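Local coordinates for aminoglycoside 6-adenylyltransferase (Bacillus subtilis, PDB 2PBE), which transfers the nucleotidyl group of ATP or GTP to the O-6 hydroxyl of streptomycin, and adenylates streptidine likewise, giving resistance to streptomycin, at residues E8-F13 and Y45-F50; D20-L25 and V54-E59; K69-Q74 and I93-D98; K75-E80 and W89-I94. All coordinates share one frame; numbering follows the deposited sequence.

Contact 1 of 4, residues E8-F13 and Y45-F50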
# COMPACT_ATOMS: atom_id res chain seq x y z
N GLU A 8 9.90 3.63 -9.61
CA GLU A 8 10.64 2.41 -9.87
C GLU A 8 11.57 2.02 -8.73
O GLU A 8 11.70 0.84 -8.41
CB GLU A 8 11.45 2.56 -11.16
CG GLU A 8 10.61 2.92 -12.39
CD GLU A 8 11.43 3.03 -13.67
OE1 GLU A 8 12.23 3.99 -13.80
OE2 GLU A 8 11.28 2.16 -14.55
N MSE A 9 12.22 3.02 -8.14
CA MSE A 9 13.15 2.77 -7.05
C MSE A 9 12.44 2.20 -5.84
O MSE A 9 12.87 1.20 -5.28
CB MSE A 9 13.87 4.07 -6.65
CG MSE A 9 14.90 4.56 -7.67
SE MSE A 9 16.23 3.23 -8.20
CE MSE A 9 17.25 3.15 -6.57
N MSE A 10 11.36 2.85 -5.45
CA MSE A 10 10.59 2.41 -4.31
C MSE A 10 10.05 1.01 -4.51
O MSE A 10 10.01 0.22 -3.57
CB MSE A 10 9.42 3.34 -4.02
CG MSE A 10 9.82 4.69 -3.45
SE MSE A 10 11.09 4.56 -1.96
CE MSE A 10 10.28 3.13 -0.94
N ASP A 11 9.64 0.72 -5.74
CA ASP A 11 9.12 -0.61 -6.06
C ASP A 11 10.18 -1.64 -5.70
O ASP A 11 9.91 -2.58 -4.97
CB ASP A 11 8.78 -0.74 -7.55
CG ASP A 11 7.55 0.07 -7.96
OD1 ASP A 11 6.56 0.07 -7.18
OD2 ASP A 11 7.57 0.68 -9.05
N ILE A 12 11.38 -1.45 -6.22
CA ILE A 12 12.48 -2.36 -5.96
C ILE A 12 12.69 -2.63 -4.47
O ILE A 12 12.74 -3.78 -4.05
CB ILE A 12 13.76 -1.81 -6.60
CG1 ILE A 12 13.55 -1.68 -8.11
CG2 ILE A 12 14.94 -2.70 -6.31
CD1 ILE A 12 14.66 -0.99 -8.86
N PHE A 13 12.80 -1.58 -3.68
CA PHE A 13 13.03 -1.75 -2.26
C PHE A 13 11.88 -2.45 -1.54
O PHE A 13 12.09 -3.32 -0.69
CB PHE A 13 13.27 -0.40 -1.58
CG PHE A 13 14.37 0.42 -2.20
CD1 PHE A 13 15.50 -0.18 -2.81
CD2 PHE A 13 14.32 1.83 -2.11
CE1 PHE A 13 16.55 0.62 -3.33
CE2 PHE A 13 15.36 2.65 -2.63
CZ PHE A 13 16.48 2.04 -3.24
N TYR A 45 17.58 8.12 -1.38
CA TYR A 45 16.68 7.22 -0.68
C TYR A 45 17.22 6.76 0.66
O TYR A 45 18.35 6.30 0.78
CB TYR A 45 16.37 6.03 -1.57
CG TYR A 45 15.70 6.47 -2.85
CD1 TYR A 45 14.32 6.78 -2.87
CD2 TYR A 45 16.45 6.63 -4.05
CE1 TYR A 45 13.68 7.24 -4.07
CE2 TYR A 45 15.83 7.10 -5.26
CZ TYR A 45 14.44 7.40 -5.25
OH TYR A 45 13.83 7.88 -6.40
N ASP A 46 16.38 6.92 1.67
CA ASP A 46 16.70 6.52 3.04
C ASP A 46 15.80 5.40 3.47
O ASP A 46 14.66 5.62 3.84
CB ASP A 46 16.51 7.69 3.99
CG ASP A 46 17.83 8.33 4.39
OD1 ASP A 46 18.50 7.76 5.28
OD2 ASP A 46 18.19 9.39 3.81
N ILE A 47 16.32 4.19 3.40
CA ILE A 47 15.56 3.00 3.74
C ILE A 47 16.15 2.25 4.91
O ILE A 47 17.36 2.24 5.10
CB ILE A 47 15.53 2.05 2.54
CG1 ILE A 47 15.14 2.83 1.27
CG2 ILE A 47 14.57 0.90 2.79
CD1 ILE A 47 13.75 3.46 1.30
N SER A 48 15.29 1.63 5.70
CA SER A 48 15.71 0.83 6.85
C SER A 48 14.94 -0.47 6.86
O SER A 48 13.70 -0.47 6.83
CB SER A 48 15.43 1.56 8.17
OG SER A 48 16.22 2.71 8.33
N TYR A 49 15.66 -1.59 6.89
CA TYR A 49 15.05 -2.91 6.95
C TYR A 49 15.30 -3.50 8.32
O TYR A 49 16.45 -3.66 8.73
CB TYR A 49 15.67 -3.87 5.93
CG TYR A 49 15.44 -3.59 4.45
CD1 TYR A 49 14.20 -3.07 3.99
CD2 TYR A 49 16.43 -3.96 3.50
CE1 TYR A 49 13.95 -2.94 2.59
CE2 TYR A 49 16.19 -3.83 2.11
CZ TYR A 49 14.95 -3.32 1.65
OH TYR A 49 14.70 -3.23 0.29
N PHE A 50 14.23 -3.82 9.05
CA PHE A 50 14.39 -4.43 10.37
C PHE A 50 14.38 -5.91 10.06
O PHE A 50 13.39 -6.42 9.54
CB PHE A 50 13.25 -4.04 11.29
CG PHE A 50 13.33 -2.64 11.76
CD1 PHE A 50 13.84 -2.34 13.03
CD2 PHE A 50 12.98 -1.58 10.90
CE1 PHE A 50 14.01 -0.99 13.45
CE2 PHE A 50 13.15 -0.22 11.30
CZ PHE A 50 13.66 0.07 12.58

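Contact 2 of 4, residues D20-L25 and V54-E59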
# COMPACT_ATOMS: atom_id res chain seq x y z
N ASP A 20 11.74 -11.22 0.99
CA ASP A 20 12.77 -11.71 1.90
C ASP A 20 12.24 -11.98 3.31
O ASP A 20 11.76 -11.09 4.00
CB ASP A 20 13.94 -10.75 1.94
CG ASP A 20 15.22 -11.44 2.33
OD1 ASP A 20 16.20 -11.41 1.56
OD2 ASP A 20 15.22 -12.05 3.41
N GLU A 21 12.36 -13.25 3.70
CA GLU A 21 11.89 -13.73 5.00
C GLU A 21 12.61 -13.14 6.21
O GLU A 21 12.06 -13.18 7.31
CB GLU A 21 11.95 -15.26 5.04
CG GLU A 21 10.83 -15.92 4.20
CD GLU A 21 10.69 -17.42 4.41
OE1 GLU A 21 10.74 -17.85 5.58
OE2 GLU A 21 10.52 -18.16 3.42
N ARG A 22 13.82 -12.62 6.04
CA ARG A 22 14.52 -12.03 7.18
C ARG A 22 13.99 -10.61 7.43
O ARG A 22 14.06 -10.11 8.56
CB ARG A 22 16.04 -11.95 6.96
CG ARG A 22 16.73 -13.24 6.56
CD ARG A 22 17.23 -13.10 5.14
NE ARG A 22 18.68 -13.11 5.02
CZ ARG A 22 19.34 -12.74 3.92
NH1 ARG A 22 18.67 -12.32 2.85
NH2 ARG A 22 20.67 -12.83 3.89
N ILE A 23 13.47 -9.97 6.39
CA ILE A 23 12.97 -8.61 6.55
C ILE A 23 11.54 -8.62 7.07
O ILE A 23 10.63 -9.10 6.40
CB ILE A 23 13.05 -7.81 5.24
CG1 ILE A 23 14.49 -7.82 4.72
CG2 ILE A 23 12.63 -6.36 5.48
CD1 ILE A 23 14.64 -7.22 3.35
N ARG A 24 11.37 -8.08 8.27
CA ARG A 24 10.07 -8.02 8.94
C ARG A 24 9.43 -6.64 8.94
O ARG A 24 8.22 -6.52 8.89
CB ARG A 24 10.25 -8.51 10.38
CG ARG A 24 10.73 -9.95 10.48
CD ARG A 24 9.60 -10.92 10.25
NE ARG A 24 9.75 -11.69 9.02
CZ ARG A 24 8.75 -12.32 8.43
NH1 ARG A 24 7.53 -12.28 8.95
NH2 ARG A 24 8.96 -13.00 7.30
N LEU A 25 10.24 -5.60 8.97
CA LEU A 25 9.74 -4.23 9.01
C LEU A 25 10.56 -3.34 8.05
O LEU A 25 11.76 -3.55 7.87
CB LEU A 25 9.83 -3.71 10.45
CG LEU A 25 9.03 -2.51 10.98
CD1 LEU A 25 9.55 -1.22 10.37
CD2 LEU A 25 7.56 -2.69 10.66
N VAL A 54 20.95 -10.11 11.18
CA VAL A 54 21.77 -9.09 10.57
C VAL A 54 23.03 -9.70 9.92
O VAL A 54 23.37 -9.36 8.78
CB VAL A 54 22.09 -7.97 11.60
CG1 VAL A 54 22.73 -8.60 12.87
CG2 VAL A 54 22.95 -6.90 10.98
N GLU A 55 23.70 -10.61 10.64
CA GLU A 55 24.92 -11.27 10.13
C GLU A 55 24.70 -12.01 8.80
O GLU A 55 25.64 -12.17 7.99
CB GLU A 55 25.46 -12.25 11.17
CG GLU A 55 25.96 -11.60 12.46
CD GLU A 55 27.04 -10.53 12.20
OE1 GLU A 55 26.83 -9.37 12.61
OE2 GLU A 55 28.10 -10.85 11.59
N SER A 56 23.47 -12.48 8.59
CA SER A 56 23.09 -13.21 7.38
C SER A 56 23.38 -12.38 6.15
O SER A 56 23.95 -12.85 5.15
CB SER A 56 21.60 -13.56 7.44
OG SER A 56 21.27 -14.55 6.49
N PHE A 57 22.99 -11.12 6.23
CA PHE A 57 23.19 -10.21 5.13
C PHE A 57 24.66 -9.92 4.95
O PHE A 57 25.13 -9.69 3.85
CB PHE A 57 22.41 -8.93 5.39
CG PHE A 57 20.92 -9.10 5.29
CD1 PHE A 57 20.29 -9.06 4.03
CD2 PHE A 57 20.16 -9.38 6.43
CE1 PHE A 57 18.90 -9.29 3.91
CE2 PHE A 57 18.77 -9.61 6.34
CZ PHE A 57 18.13 -9.57 5.07
N LYS A 58 25.39 -9.93 6.07
CA LYS A 58 26.82 -9.66 6.06
C LYS A 58 27.71 -10.75 5.47
O LYS A 58 28.90 -10.52 5.29
CB LYS A 58 27.31 -9.31 7.48
CG LYS A 58 26.65 -8.07 8.05
CD LYS A 58 27.60 -7.27 8.93
CE LYS A 58 28.01 -8.00 10.19
NZ LYS A 58 29.12 -7.33 10.93
N GLU A 59 27.16 -11.94 5.19
CA GLU A 59 27.95 -13.03 4.60
C GLU A 59 28.78 -12.49 3.42
O GLU A 59 29.99 -12.71 3.33
CB GLU A 59 27.05 -14.18 4.14
CG GLU A 59 27.36 -15.51 4.80
CD GLU A 59 26.27 -15.99 5.77
OE1 GLU A 59 25.26 -16.58 5.29
OE2 GLU A 59 26.42 -15.76 6.99

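Contact 3 of 4, residues K69-Q74 and I93-D98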
# COMPACT_ATOMS: atom_id res chain seq x y z
N LYS A 69 23.38 -1.88 -11.16
CA LYS A 69 24.78 -1.53 -11.29
C LYS A 69 25.06 -0.22 -10.60
O LYS A 69 24.31 0.75 -10.73
CB LYS A 69 25.17 -1.46 -12.77
CG LYS A 69 25.69 -2.77 -13.40
CD LYS A 69 24.87 -4.01 -13.04
CE LYS A 69 25.46 -4.77 -11.83
NZ LYS A 69 24.40 -5.60 -11.18
N ARG A 70 26.15 -0.21 -9.84
CA ARG A 70 26.54 0.98 -9.09
C ARG A 70 27.91 1.52 -9.45
O ARG A 70 28.77 0.80 -9.98
CB ARG A 70 26.49 0.69 -7.59
CG ARG A 70 27.05 -0.65 -7.18
CD ARG A 70 26.91 -0.89 -5.69
NE ARG A 70 26.78 -2.31 -5.39
CZ ARG A 70 27.75 -3.20 -5.54
NH1 ARG A 70 28.95 -2.83 -5.97
NH2 ARG A 70 27.53 -4.47 -5.26
N ILE A 71 28.10 2.81 -9.17
CA ILE A 71 29.35 3.50 -9.41
C ILE A 71 30.30 3.11 -8.27
O ILE A 71 31.47 2.82 -8.50
CB ILE A 71 29.12 5.03 -9.45
CG1 ILE A 71 28.26 5.38 -10.67
CG2 ILE A 71 30.45 5.78 -9.46
CD1 ILE A 71 27.76 6.79 -10.72
N MSE A 72 29.80 3.11 -7.04
CA MSE A 72 30.61 2.69 -5.89
C MSE A 72 29.74 2.50 -4.66
O MSE A 72 28.54 2.79 -4.70
CB MSE A 72 31.69 3.72 -5.58
CG MSE A 72 31.15 4.95 -4.92
SE MSE A 72 32.50 6.22 -4.40
CE MSE A 72 31.46 7.79 -4.56
N MSE A 73 30.35 2.04 -3.57
CA MSE A 73 29.60 1.80 -2.36
C MSE A 73 30.46 1.94 -1.12
O MSE A 73 31.66 1.72 -1.16
CB MSE A 73 29.02 0.39 -2.44
CG MSE A 73 28.36 -0.11 -1.19
SE MSE A 73 27.85 -1.96 -1.47
CE MSE A 73 29.41 -2.88 -0.78
N GLN A 74 29.82 2.31 -0.01
CA GLN A 74 30.51 2.47 1.27
C GLN A 74 29.77 1.70 2.36
O GLN A 74 28.53 1.74 2.42
CB GLN A 74 30.63 3.95 1.65
CG GLN A 74 31.32 4.21 3.00
CD GLN A 74 31.52 5.69 3.29
OE1 GLN A 74 32.20 6.41 2.54
NE2 GLN A 74 30.92 6.17 4.39
N ILE A 93 25.98 2.66 1.68
CA ILE A 93 25.68 3.91 1.00
C ILE A 93 26.05 3.56 -0.42
O ILE A 93 27.21 3.23 -0.70
CB ILE A 93 26.52 5.12 1.50
CG1 ILE A 93 26.04 5.58 2.87
CG2 ILE A 93 26.36 6.30 0.54
CD1 ILE A 93 26.33 4.64 3.99
N ILE A 94 25.07 3.58 -1.31
CA ILE A 94 25.30 3.24 -2.70
C ILE A 94 25.04 4.40 -3.65
O ILE A 94 24.06 5.15 -3.48
CB ILE A 94 24.41 2.05 -3.13
CG1 ILE A 94 24.60 0.88 -2.17
CG2 ILE A 94 24.77 1.58 -4.55
CD1 ILE A 94 23.58 -0.23 -2.36
N LEU A 95 25.92 4.54 -4.63
CA LEU A 95 25.76 5.55 -5.65
C LEU A 95 25.50 4.75 -6.91
O LEU A 95 26.40 4.14 -7.46
CB LEU A 95 27.02 6.40 -5.81
CG LEU A 95 26.83 7.49 -6.88
CD1 LEU A 95 25.77 8.47 -6.44
CD2 LEU A 95 28.13 8.20 -7.16
N PHE A 96 24.25 4.74 -7.36
CA PHE A 96 23.88 3.98 -8.55
C PHE A 96 24.32 4.57 -9.88
O PHE A 96 24.48 5.79 -10.02
CB PHE A 96 22.37 3.75 -8.57
CG PHE A 96 21.88 2.82 -7.49
CD1 PHE A 96 22.12 1.43 -7.59
CD2 PHE A 96 21.23 3.32 -6.34
CE1 PHE A 96 21.71 0.54 -6.55
CE2 PHE A 96 20.81 2.45 -5.29
CZ PHE A 96 21.06 1.05 -5.40
N GLU A 97 24.51 3.70 -10.86
CA GLU A 97 24.92 4.15 -12.18
C GLU A 97 23.90 5.08 -12.81
O GLU A 97 24.26 6.04 -13.47
CB GLU A 97 25.15 2.96 -13.11
CG GLU A 97 26.57 2.47 -13.15
CD GLU A 97 26.76 1.35 -14.16
OE1 GLU A 97 26.26 1.49 -15.30
OE2 GLU A 97 27.41 0.33 -13.81
N ASP A 98 22.62 4.78 -12.61
CA ASP A 98 21.53 5.57 -13.18
C ASP A 98 21.48 6.94 -12.52
O ASP A 98 20.75 7.82 -12.95
CB ASP A 98 20.19 4.86 -12.99
CG ASP A 98 19.64 4.99 -11.58
OD1 ASP A 98 20.39 4.71 -10.62
OD2 ASP A 98 18.46 5.36 -11.43

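Contact 4 of 4, residues K75-E80 and W89-I94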
# COMPACT_ATOMS: atom_id res chain seq x y z
N LYS A 75 30.51 0.97 3.19
CA LYS A 75 29.92 0.21 4.29
C LYS A 75 30.56 0.82 5.55
O LYS A 75 31.61 0.37 6.00
CB LYS A 75 30.21 -1.28 4.16
CG LYS A 75 29.59 -1.91 2.93
CD LYS A 75 29.73 -3.42 2.88
CE LYS A 75 31.12 -3.88 2.45
NZ LYS A 75 31.29 -5.36 2.64
N PRO A 76 29.91 1.86 6.12
CA PRO A 76 30.36 2.60 7.31
C PRO A 76 30.69 1.81 8.57
O PRO A 76 31.51 2.26 9.38
CB PRO A 76 29.21 3.57 7.55
CG PRO A 76 28.68 3.81 6.20
CD PRO A 76 28.63 2.42 5.65
N GLU A 77 30.08 0.65 8.75
CA GLU A 77 30.36 -0.14 9.94
C GLU A 77 31.29 -1.30 9.65
O GLU A 77 31.45 -2.20 10.47
CB GLU A 77 29.04 -0.61 10.56
CG GLU A 77 28.16 0.53 11.10
CD GLU A 77 27.55 1.40 10.00
OE1 GLU A 77 27.03 0.83 9.01
OE2 GLU A 77 27.57 2.65 10.12
N ASP A 78 31.92 -1.27 8.47
CA ASP A 78 32.84 -2.33 8.09
C ASP A 78 34.10 -1.74 7.50
O ASP A 78 34.62 -2.21 6.50
CB ASP A 78 32.17 -3.28 7.09
CG ASP A 78 32.98 -4.55 6.86
OD1 ASP A 78 33.56 -5.08 7.82
OD2 ASP A 78 33.03 -5.01 5.70
N MSE A 79 34.61 -0.69 8.13
CA MSE A 79 35.83 -0.06 7.64
C MSE A 79 36.91 -0.10 8.71
O MSE A 79 36.61 -0.05 9.91
CB MSE A 79 35.54 1.37 7.23
CG MSE A 79 34.39 1.46 6.25
SE MSE A 79 34.16 3.23 5.50
CE MSE A 79 33.49 4.17 7.06
N GLU A 80 38.15 -0.21 8.27
CA GLU A 80 39.27 -0.24 9.20
C GLU A 80 39.68 1.17 9.63
O GLU A 80 39.92 1.42 10.80
CB GLU A 80 40.47 -0.97 8.57
CG GLU A 80 41.73 -0.96 9.42
CD GLU A 80 42.78 -1.97 8.97
OE1 GLU A 80 43.19 -1.93 7.79
OE2 GLU A 80 43.19 -2.81 9.80
N TRP A 89 23.76 -1.82 14.12
CA TRP A 89 23.31 -1.59 12.77
C TRP A 89 24.43 -1.91 11.83
O TRP A 89 25.58 -2.13 12.24
CB TRP A 89 22.97 -0.13 12.52
CG TRP A 89 21.84 0.55 13.27
CD1 TRP A 89 21.38 1.81 12.99
CD2 TRP A 89 21.11 0.10 14.42
NE1 TRP A 89 20.42 2.18 13.89
CE2 TRP A 89 20.22 1.16 14.78
CE3 TRP A 89 21.11 -1.08 15.20
CZ2 TRP A 89 19.34 1.08 15.89
CZ3 TRP A 89 20.24 -1.17 16.30
CH2 TRP A 89 19.36 -0.08 16.64
N PHE A 90 24.08 -1.90 10.56
CA PHE A 90 25.01 -2.13 9.48
C PHE A 90 24.30 -1.47 8.31
O PHE A 90 23.15 -1.79 8.01
CB PHE A 90 25.20 -3.62 9.21
CG PHE A 90 26.49 -3.93 8.50
CD1 PHE A 90 27.71 -3.89 9.19
CD2 PHE A 90 26.49 -4.22 7.13
CE1 PHE A 90 28.94 -4.14 8.52
CE2 PHE A 90 27.71 -4.48 6.43
CZ PHE A 90 28.94 -4.44 7.14
N SER A 91 24.98 -0.54 7.66
CA SER A 91 24.37 0.14 6.54
C SER A 91 25.23 0.10 5.30
O SER A 91 26.36 -0.36 5.32
CB SER A 91 24.08 1.57 6.94
OG SER A 91 25.27 2.18 7.39
N TYR A 92 24.67 0.62 4.21
CA TYR A 92 25.34 0.67 2.93
C TYR A 92 25.01 2.01 2.31
O TYR A 92 23.88 2.47 2.42
CB TYR A 92 24.81 -0.43 2.02
CG TYR A 92 24.90 -1.83 2.58
CD1 TYR A 92 26.02 -2.65 2.28
CD2 TYR A 92 23.88 -2.35 3.42
CE1 TYR A 92 26.12 -3.98 2.80
CE2 TYR A 92 23.97 -3.68 3.96
CZ TYR A 92 25.09 -4.48 3.64
OH TYR A 92 25.20 -5.76 4.13
N ILE A 93 25.98 2.66 1.68
CA ILE A 93 25.68 3.91 1.00
C ILE A 93 26.05 3.56 -0.42
O ILE A 93 27.21 3.23 -0.70
CB ILE A 93 26.52 5.12 1.50
CG1 ILE A 93 26.04 5.58 2.87
CG2 ILE A 93 26.36 6.30 0.54
CD1 ILE A 93 26.33 4.64 3.99
N ILE A 94 25.07 3.58 -1.31
CA ILE A 94 25.30 3.24 -2.70
C ILE A 94 25.04 4.40 -3.65
O ILE A 94 24.06 5.15 -3.48
CB ILE A 94 24.41 2.05 -3.13
CG1 ILE A 94 24.60 0.88 -2.17
CG2 ILE A 94 24.77 1.58 -4.55
CD1 ILE A 94 23.58 -0.23 -2.36
O HOH W 1 28.41 -1.10 7.07

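Contact 1 of 4, residues E8-F13 and Y45-F50
M9 lies across one face of the Y45 ring at about a right angle, its CB 4.0 Å from the ring centroid in a CH-pi contact, while its CG touches Y45 CE2 at 3.6 Å. Both methionines here are selenomethionines. M10 comes to the same ring obliquely, with its SE 4.0 Å from Y45 CD1, a Met-aromatic contact. F13 meets Y45 as an offset edge-to-face pair: the edge of F13 points at the face of Y45, centroids 5.9 Å apart and planes at 73°. Two residues along the strand, I47 packs obliquely on F13, from I47 CG1 to F13 CD2 at 3.6 Å. The polar link is Y49 OH, which donates to F13 O at 2.8 Å from well off the C=O direction. Y45, I47 and Y49 thus serve one face of the strand, and L102 of the neighbouring strand 101-108 adds to the packing. With the local helix and strand axes 14° from parallel and 10.9 Å apart, this is the helix-on-sheet layering of an alpha/beta core, consistent with the nucleotidyltransferase fold of the family.

Contact 2 of 4, residues D20-L25 and V54-E59
The guanidinium of R22 lies flat on the ring of F57, planes 19° apart, with R22 CZ 3.6 Å from the ring centroid and 18° off its normal: a cation-pi stack. The overlap is offset, since CZ stands toward the rim of the ring and F57 CE1 lies under the rim of the guanidinium. Polar partners occupy the edges of the cation. On one, S56 OG accepts from R22 NH2 at 3.2 Å and, weakly, from R22 NE at 3.3 Å; the S56 first torsion of -165° turns OG anti to its own backbone N. On another, R22 NH1 forms a salt bridge with D20 OD1 at 2.9 Å, through the syn lone pair of that oxygen and close to the guanidinium plane. The arginine chain bends as it runs out, and its CB also touches the ring, 3.6 Å from F57 CE2. I23 crosses the phenyl group at about a right angle, with I23 CG1 4.1 Å from F57 CZ, and W63 meets F57 edge-to-face. D20 to I23 form a type I turn between helix 6-19 and strand 23-28, so the stack ties this turn to the weakly bonded helix 54-58. In-plane acceptors and a ring below should together fix the rotation of the guanidinium and probably favour its positive charge.

Contact 3 of 4, residues K69-Q74 and I93-D98
M72 and L95 pair across an antiparallel ladder, 169° between local strand directions, in which 70-74 is an outermost strand of the mixed sheet. I71 and M72 both stand opposite L95, a classic beta bulge: I71 N donates to L95 O at 2.8 Å, nearly in line with the carbonyl, and L95 N donates to M72 O at 3.2 Å. Beyond the bulge, Q74 and I93 form a hydrogen-bonded pair, with N to O bonds in both directions.

The more enclosed side carries I94 and F96, both buried. I94 CG1 is 4.0 Å from M73 CG, the two chains lying side by side and pointing the same way. I94 CG2 sits over the centre of the F96 ring and also meets R70 CD at 3.5 Å. The R70 first torsion of 42° puts CG between the backbone N and the carbonyl carbon, and from there the chain runs extended to NE, with CD against the I94 methyl. L102 and F67 pack on F96 from outside the pair, and R4 makes a cation-pi contact with it.

The solvent side, with I71, M72 and Q74, is exposed. I71 CD1 reaches L95 CD2 at 3.8 Å, and M72 CE meets the same methyl at 4.2 Å. At the far end K69 and E97 run alongside each other, but K69 NZ pairs with E65 instead. There E97 N donates to K69 O at 3.0 Å and 168°, and that same oxygen lies in the plane of the F96 ring, 3.9 Å from F96 CD1.

Contact 4 of 4, residues K75-E80 and W89-I94
The type I turn K75 to D78, which follows the outermost strand 70-74, lies against S91 and its neighbours on strand 90-96. Its internal bond runs from D78 N to K75 O. Across the contact, E77 OE1 accepts twice from one residue: from S91 N at 2.8 Å, nearly in line with the C-O bond, and from S91 OG at 2.7 Å, on the syn side of the carboxylate. A second torsion of 70° bends E77 CD out of an extended path, and the S91 first torsion of 55° holds OG between its backbone N and carbonyl carbon.

Strand 90-96 is flanked by antiparallel neighbours, 70-74 and 101-108. Past the end of the former a water joins the backbones, accepting from E77 N at 2.9 Å and donating to S91 O at 2.8 Å. The same water sits 3.2 Å above the plane of the F90 ring, over its centre. D78 CB comes to F90 CZ obliquely, and E77 CB lies 3.8 Å from F90 CD1.

K75 runs beside Y92 in the same direction, its CD 3.7 Å from Y92 CE1. The K75 ammonium group has two acidic partners, D61 and, at a long 3.5 Å from NZ, OD2 of D78. W63 meets Y92 edge-to-face, while on the other flank of the turn P76 CG crosses obliquely onto the CD1 methyl of I93.

Contact 1 is the buried one, an aromatic and selenomethionine layer joining helix 6-19 to strand 45-51. Contact 2 is partly buried and relies on a stacked cation. It adjoins contact 1 because strands 23-28 and 45-51 are neighbours, with F50 N 2.8 Å from L25 O. Contacts 3 and 4 share I93 and I94 of strand 90-96: the first is a surface ladder of backbone bonds at the sheet's edge, the second a partly buried turn held by a carboxylate and a water. M9 CE touches F96 CE2 at 3.9 Å, linking contacts 1 and 3, and K58 packs on F90 between contacts 2 and 4. Centres of contacts 2 and 3 lie about 21 Å apart.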